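Local structure of DnaJ homolog subfamily C member 3 (Mus musculus, 3IEG) at residues 45-48 and 49-52; 242-246 and 247-251; 252-255 and 256-260. The protein acts as a co-chaperone in the endoplasmic reticulum unfolded protein response, stimulating the HSPA8 ATPase, binding misfolded proteins and restraining the EIF2AK4 kinase. All blocks are in the same frame, centred on the assembly; numbering follows the deposited sequence.

This chain is the tetratricopeptide-repeat part of the protein, without the J domain that binds HSPA8, and all three contacts are local, made along or just past its helices. Contacts 1 and 2 lie at the surface, on opposite sides of the chain's centre, their centres 57 Å apart, and each finishes a helix with a Schellman motif: contact 1 in the second repeat, contact 2 in the seventh. Contact 1 dresses its turn with F47 and selenomethionine M50; contact 2 adds a salt-bridge network of E243, R246 and D247 and lays L244 over the R249 guanidinium. Contact 3, partly buried, continues along helix 250-263, begun in contact 2, with mostly backbone bonds; the two touch at E242 and Y257.

Contact 1 (45-48 and 49-52); sequences TVFL and AMGK
The ring of F47 is met obliquely by two groups further along the chain: the selenium of M50, a selenomethionine three residues on, and the carbonyl oxygen of K52, just past the helix end. SE of M50 lies 4.4 Å from F47 CD2, while K52 O is nearest not to the ring but to F47 CB, 3.7 Å away. This is the C-terminal end of helix 37-50 in the second tetratricopeptide repeat, closed by a Schellman motif. With CG of F47 anti to its carbonyl carbon (chi1 -72°), the side chain lies against L23 of helix 19-32 and A55, A56 and D59 of helix 53-66, so one aromatic residue packs on both neighbouring helices. M50 runs out extended beyond CG, bringing its CE to 4.2 Å from V46 CG1 and setting the side chain near L19. V46 in turn packs on L23 and F26, which makes an apolar seam against helix 19-32.

The backbone shows how the helix stops. A49 N still bonds T45 O at 2.9 Å, and M50 N bonds V46 O at 2.9 Å in ordinary helical fashion. Then G51 takes a positive phi of 79° as the C-prime residue, and the pattern changes: K52 N reaches back five residues to F47 O at 2.8 Å, while G51 N makes a weak bond to L48 O, also 2.8 Å. K52 also occupies the N-cap position of helix 53-66, so the two helices of the hairpin are separated by very little chain. Its extended side chain leads away from the turn; K52 CB stays 4.0 Å from F47 O, the same oxygen that its backbone N is bonded to.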
loop_
_atom_site.group_PDB
_atom_site.type_symbol
_atom_site.label_atom_id
_atom_site.label_comp_id
_atom_site.label_asym_id
_atom_site.label_seq_id
_atom_site.Cartn_x
_atom_site.Cartn_y
_atom_site.Cartn_z
ATOM N N THR A 45 -19.112 1.654 -26.397
ATOM C CA THR A 45 -17.883 1.936 -27.156
ATOM C C THR A 45 -17.310 3.296 -26.752
ATOM O O THR A 45 -16.096 3.462 -26.749
ATOM C CB THR A 45 -18.038 1.814 -28.700
ATOM O OG1 THR A 45 -18.998 2.761 -29.174
ATOM C CG2 THR A 45 -18.501 0.428 -29.092
ATOM N N VAL A 46 -18.172 4.245 -26.381
ATOM C CA VAL A 46 -17.705 5.540 -25.832
ATOM C C VAL A 46 -16.985 5.390 -24.484
ATOM O O VAL A 46 -15.839 5.819 -24.360
ATOM C CB VAL A 46 -18.813 6.651 -25.796
ATOM C CG1 VAL A 46 -18.373 7.826 -24.975
ATOM C CG2 VAL A 46 -19.123 7.131 -27.195
ATOM N N PHE A 47 -17.630 4.775 -23.494
ATOM C CA PHE A 47 -16.936 4.398 -22.249
ATOM C C PHE A 47 -15.616 3.655 -22.534
ATOM O O PHE A 47 -14.601 3.896 -21.871
ATOM C CB PHE A 47 -17.823 3.548 -21.325
ATOM C CG PHE A 47 -18.947 4.312 -20.647
ATOM C CD1 PHE A 47 -20.245 3.810 -20.659
ATOM C CD2 PHE A 47 -18.714 5.525 -19.987
ATOM C CE1 PHE A 47 -21.298 4.496 -20.026
ATOM C CE2 PHE A 47 -19.765 6.223 -19.362
ATOM C CZ PHE A 47 -21.064 5.697 -19.380
ATOM N N LEU A 48 -15.619 2.762 -23.522
ATOM C CA LEU A 48 -14.402 2.027 -23.851
ATOM C C LEU A 48 -13.304 2.973 -24.335
ATOM O O LEU A 48 -12.153 2.857 -23.909
ATOM C CB LEU A 48 -14.683 0.917 -24.866
ATOM C CG LEU A 48 -14.682 -0.545 -24.382
ATOM C CD1 LEU A 48 -14.640 -0.707 -22.848
ATOM C CD2 LEU A 48 -15.830 -1.358 -24.982
ATOM N N ALA A 49 -13.678 3.919 -25.201
ATOM C CA ALA A 49 -12.739 4.908 -25.734
ATOM C C ALA A 49 -12.166 5.828 -24.645
ATOM O O ALA A 49 -10.994 6.171 -24.678
ATOM C CB ALA A 49 -13.384 5.707 -26.839
HETATM N N MSE A 50 -12.999 6.213 -23.686
HETATM C CA MSE A 50 -12.544 6.903 -22.485
HETATM C C MSE A 50 -11.692 5.984 -21.605
HETATM O O MSE A 50 -10.924 6.443 -20.754
HETATM C CB MSE A 50 -13.744 7.376 -21.671
HETATM C CG MSE A 50 -14.633 8.396 -22.365
HETATM SE SE MSE A 50 -16.196 8.903 -21.270
HETATM C CE MSE A 50 -16.710 10.542 -22.200
ATOM N N GLY A 51 -11.855 4.678 -21.791
ATOM C CA GLY A 51 -11.182 3.698 -20.959
ATOM C C GLY A 51 -11.840 3.486 -19.611
ATOM O O GLY A 51 -11.156 3.156 -18.649
ATOM N N LYS A 52 -13.157 3.667 -19.527
ATOM C CA LYS A 52 -13.877 3.460 -18.260
ATOM C C LYS A 52 -14.640 2.136 -18.288
ATOM O O LYS A 52 -15.854 2.111 -18.524
ATOM C CB LYS A 52 -14.836 4.623 -17.958
ATOM C CG LYS A 52 -14.206 6.016 -17.917
ATOM C CD LYS A 52 -15.180 7.036 -17.365
ATOM C CE LYS A 52 -14.886 8.411 -17.908
ATOM N NZ LYS A 52 -15.834 9.446 -17.379
#

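Contact 2 (242-246 and 247-251); sequences EELIR and DGRYT
R246 grips D247 side-on with two nitrogens: R246 NE meets D247 OD1 at 3.0 Å and R246 NH2 meets D247 OD2 at 3.0 Å. The two side chains lie alongside each other, pointing the same way, their guanidinium and carboxylate planes 32° apart. NH2 lies on the syn side of OD2, whereas NE comes to OD1 from above the carboxylate plane. These charges decorate a Schellman motif that ends helix 222-246 in the seventh tetratricopeptide repeat. A bend at chi3 (60°) turns the R246 guanidinium to D247, and E243 completes the network through a long salt bridge, its OE1 3.6 Å from R246 NH2.

Separately, L244 CD2 sits over the centre of one face of the R249 guanidinium, 3.5 Å from R249 CZ. I245 CB lies 4.3 Å from Y250 CE2. Farther out, D252 of helix 250-263 positions the R249 guanidinium with a salt bridge, while I245 packs on R277 and H280 and Y250 on C281 and K284, all of helix 268-284. Behind these pairs is the backbone: L244 O accepts from R249 N at 3.1 Å and from D247 N at 3.1 Å, the two donors coming from opposite faces of its plane. The R249 bond is one of the two that define the motif; the other, from the positive-phi C-prime residue, is the weak G248 N to I245 O bond of 3.3 Å.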
loop_
_atom_site.group_PDB
_atom_site.type_symbol
_atom_site.label_atom_id
_atom_site.label_comp_id
_atom_site.label_asym_id
_atom_site.label_seq_id
_atom_site.Cartn_x
_atom_site.Cartn_y
_atom_site.Cartn_z
ATOM N N GLU A 242 6.922 13.062 22.915
ATOM C CA GLU A 242 7.642 13.964 22.018
ATOM C C GLU A 242 7.335 15.429 22.313
ATOM O O GLU A 242 8.179 16.308 22.151
ATOM C CB GLU A 242 7.351 13.610 20.556
ATOM C CG GLU A 242 8.026 12.298 20.115
ATOM C CD GLU A 242 9.521 12.298 20.406
ATOM O OE1 GLU A 242 10.075 11.241 20.768
ATOM O OE2 GLU A 242 10.140 13.377 20.285
ATOM N N GLU A 243 6.124 15.682 22.776
ATOM C CA GLU A 243 5.766 17.008 23.225
ATOM C C GLU A 243 6.525 17.364 24.517
ATOM O O GLU A 243 7.058 18.466 24.663
ATOM C CB GLU A 243 4.265 17.085 23.409
ATOM C CG GLU A 243 3.783 18.398 23.947
ATOM C CD GLU A 243 2.356 18.664 23.566
ATOM O OE1 GLU A 243 1.711 19.511 24.243
ATOM O OE2 GLU A 243 1.899 18.019 22.584
ATOM N N LEU A 244 6.597 16.416 25.439
ATOM C CA LEU A 244 7.369 16.632 26.642
ATOM C C LEU A 244 8.856 16.868 26.342
ATOM O O LEU A 244 9.442 17.781 26.931
ATOM C CB LEU A 244 7.144 15.508 27.661
ATOM C CG LEU A 244 5.692 15.393 28.144
ATOM C CD1 LEU A 244 5.409 14.009 28.737
ATOM C CD2 LEU A 244 5.298 16.514 29.113
ATOM N N ILE A 245 9.463 16.096 25.430
ATOM C CA ILE A 245 10.899 16.302 25.176
ATOM C C ILE A 245 11.136 17.660 24.507
ATOM O O ILE A 245 12.194 18.257 24.679
ATOM C CB ILE A 245 11.700 15.120 24.446
ATOM C CG1 ILE A 245 11.985 15.441 22.990
ATOM C CG2 ILE A 245 11.111 13.713 24.627
ATOM C CD1 ILE A 245 13.370 15.961 22.783
ATOM N N ARG A 246 10.148 18.153 23.768
ATOM C CA ARG A 246 10.234 19.468 23.139
ATOM C C ARG A 246 10.366 20.614 24.172
ATOM O O ARG A 246 11.051 21.618 23.933
ATOM C CB ARG A 246 9.017 19.682 22.235
ATOM C CG ARG A 246 8.930 21.056 21.577
ATOM C CD ARG A 246 7.491 21.425 21.261
ATOM N NE ARG A 246 6.663 21.463 22.463
ATOM C CZ ARG A 246 5.337 21.492 22.462
ATOM N NH1 ARG A 246 4.674 21.483 21.318
ATOM N NH2 ARG A 246 4.675 21.522 23.607
ATOM N N ASP A 247 9.721 20.453 25.321
ATOM C CA ASP A 247 9.725 21.477 26.357
ATOM C C ASP A 247 10.746 21.232 27.449
ATOM O O ASP A 247 10.669 21.855 28.501
ATOM C CB ASP A 247 8.345 21.572 27.001
ATOM C CG ASP A 247 7.278 21.999 26.027
ATOM O OD1 ASP A 247 7.601 22.636 25.003
ATOM O OD2 ASP A 247 6.100 21.699 26.295
ATOM N N GLY A 248 11.685 20.321 27.218
ATOM C CA GLY A 248 12.713 20.020 28.209
ATOM C C GLY A 248 12.248 19.251 29.436
ATOM O O GLY A 248 12.981 19.131 30.417
ATOM N N ARG A 249 11.032 18.716 29.396
ATOM C CA ARG A 249 10.495 17.969 30.536
ATOM C C ARG A 249 10.925 16.493 30.481
ATOM O O ARG A 249 10.101 15.602 30.292
ATOM C CB ARG A 249 8.974 18.096 30.584
ATOM C CG ARG A 249 8.478 19.523 30.648
ATOM C CD ARG A 249 6.954 19.603 30.647
ATOM N NE ARG A 249 6.378 18.718 31.654
ATOM C CZ ARG A 249 5.076 18.578 31.872
ATOM N NH1 ARG A 249 4.195 19.262 31.148
ATOM N NH2 ARG A 249 4.659 17.744 32.808
ATOM N N TYR A 250 12.217 16.245 30.665
ATOM C CA TYR A 250 12.809 14.931 30.398
ATOM C C TYR A 250 12.358 13.791 31.303
ATOM O O TYR A 250 12.172 12.655 30.843
ATOM C CB TYR A 250 14.334 15.042 30.358
ATOM C CG TYR A 250 14.766 15.984 29.279
ATOM C CD1 TYR A 250 15.251 17.252 29.587
ATOM C CD2 TYR A 250 14.623 15.635 27.937
ATOM C CE1 TYR A 250 15.622 18.137 28.576
ATOM C CE2 TYR A 250 14.988 16.504 26.928
ATOM C CZ TYR A 250 15.488 17.748 27.254
ATOM O OH TYR A 250 15.845 18.595 26.244
ATOM N N THR A 251 12.160 14.085 32.582
ATOM C CA THR A 251 11.752 13.027 33.490
ATOM C C THR A 251 10.291 12.624 33.262
ATOM O O THR A 251 9.951 11.455 33.410
ATOM C CB THR A 251 12.099 13.296 35.009
ATOM O OG1 THR A 251 10.907 13.523 35.757
ATOM C CG2 THR A 251 13.056 14.459 35.189
#

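Contact 3 (252-255 and 256-260); sequences DATS and KYESV
With CG2 of T254 anti to the backbone N (chi1 -63°) and the E258 chain bent at chi2 (83°), the two side chains, one helical turn apart, lie alongside each other; OE1 of E258 ends 4.1 Å from T254 CG2. The same T254 torsion leaves OG1 beside the N, where it bonds Y250 O one turn back. S259 uses a different rotation, chi1 58°, with OG lying between N and the carbonyl carbon. From there S259 OG donates to K256 O at 2.8 Å, an oxygen that V260 N also holds.

Both segments belong to helix 250-263 of the seventh tetratricopeptide repeat, and regular helical bonds join them. The backbone N atoms of K256, Y257 and E258 each bond the oxygen four residues back (D252, A253 and T254 O) at 2.8 Å. S259 N to S255 O is longer, 3.3 Å. The buried face packs two ways: Y257 lies on S274 and R277 of helix 268-284 and on A241 of helix 222-246, its hydroxyl probably hydrogen-bonded to E242. Obliquely to that ring stands A253 O, 3.8 Å from Y257 CD1.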
loop_
_atom_site.group_PDB
_atom_site.type_symbol
_atom_site.label_atom_id
_atom_site.label_comp_id
_atom_site.label_asym_id
_atom_site.label_seq_id
_atom_site.Cartn_x
_atom_site.Cartn_y
_atom_site.Cartn_z
ATOM N N ASP A 252 9.446 13.573 32.870
ATOM C CA ASP A 252 8.071 13.234 32.496
ATOM C C ASP A 252 7.996 12.491 31.164
ATOM O O ASP A 252 7.165 11.598 30.993
ATOM C CB ASP A 252 7.159 14.462 32.479
ATOM C CG ASP A 252 6.858 14.993 33.878
ATOM O OD1 ASP A 252 6.838 14.202 34.849
ATOM O OD2 ASP A 252 6.628 16.211 34.003
ATOM N N ALA A 253 8.876 12.847 30.235
ATOM C CA ALA A 253 9.019 12.103 28.975
ATOM C C ALA A 253 9.477 10.662 29.204
ATOM O O ALA A 253 8.965 9.734 28.585
ATOM C CB ALA A 253 9.971 12.820 28.020
ATOM N N THR A 254 10.443 10.480 30.092
ATOM C CA THR A 254 10.900 9.144 30.436
ATOM C C THR A 254 9.705 8.327 30.914
ATOM O O THR A 254 9.345 7.311 30.307
ATOM C CB THR A 254 11.984 9.220 31.489
ATOM O OG1 THR A 254 13.088 9.923 30.923
ATOM C CG2 THR A 254 12.437 7.843 31.905
ATOM N N SER A 255 9.078 8.825 31.974
ATOM C CA SER A 255 7.823 8.312 32.491
ATOM C C SER A 255 6.826 7.992 31.367
ATOM O O SER A 255 6.260 6.902 31.341
ATOM C CB SER A 255 7.248 9.339 33.471
ATOM O OG SER A 255 5.896 9.083 33.789
ATOM N N LYS A 256 6.622 8.930 30.442
ATOM C CA LYS A 256 5.727 8.703 29.312
ATOM C C LYS A 256 6.136 7.542 28.408
ATOM O O LYS A 256 5.296 6.710 28.081
ATOM C CB LYS A 256 5.532 9.965 28.480
ATOM C CG LYS A 256 4.252 10.714 28.808
ATOM C CD LYS A 256 3.005 10.009 28.330
ATOM C CE LYS A 256 1.798 10.853 28.674
ATOM N NZ LYS A 256 1.082 10.359 29.848
ATOM N N TYR A 257 7.407 7.476 28.009
ATOM C CA TYR A 257 7.867 6.353 27.197
ATOM C C TYR A 257 7.835 5.022 27.960
ATOM O O TYR A 257 7.704 3.953 27.362
ATOM C CB TYR A 257 9.237 6.625 26.585
ATOM C CG TYR A 257 9.140 7.292 25.235
ATOM C CD1 TYR A 257 9.583 8.605 25.037
ATOM C CD2 TYR A 257 8.572 6.623 24.151
ATOM C CE1 TYR A 257 9.476 9.222 23.784
ATOM C CE2 TYR A 257 8.460 7.233 22.901
ATOM C CZ TYR A 257 8.914 8.525 22.728
ATOM O OH TYR A 257 8.791 9.105 21.495
ATOM N N GLU A 258 7.920 5.103 29.283
ATOM C CA GLU A 258 7.810 3.925 30.122
ATOM C C GLU A 258 6.444 3.293 29.889
ATOM O O GLU A 258 6.339 2.086 29.698
ATOM C CB GLU A 258 7.981 4.287 31.596
ATOM C CG GLU A 258 8.885 3.350 32.386
ATOM C CD GLU A 258 10.372 3.686 32.238
ATOM O OE1 GLU A 258 10.973 4.236 33.196
ATOM O OE2 GLU A 258 10.935 3.405 31.159
ATOM N N SER A 259 5.402 4.112 29.882
ATOM C CA SER A 259 4.067 3.590 29.685
ATOM C C SER A 259 3.807 3.204 28.222
ATOM O O SER A 259 2.998 2.323 27.950
ATOM C CB SER A 259 3.021 4.559 30.211
ATOM O OG SER A 259 3.155 5.802 29.565
ATOM N N VAL A 260 4.515 3.836 27.288
ATOM C CA VAL A 260 4.477 3.421 25.881
ATOM C C VAL A 260 4.893 1.952 25.719
ATOM O O VAL A 260 4.229 1.204 25.017
ATOM C CB VAL A 260 5.313 4.362 24.973
ATOM C CG1 VAL A 260 5.509 3.770 23.578
ATOM C CG2 VAL A 260 4.649 5.715 24.877
#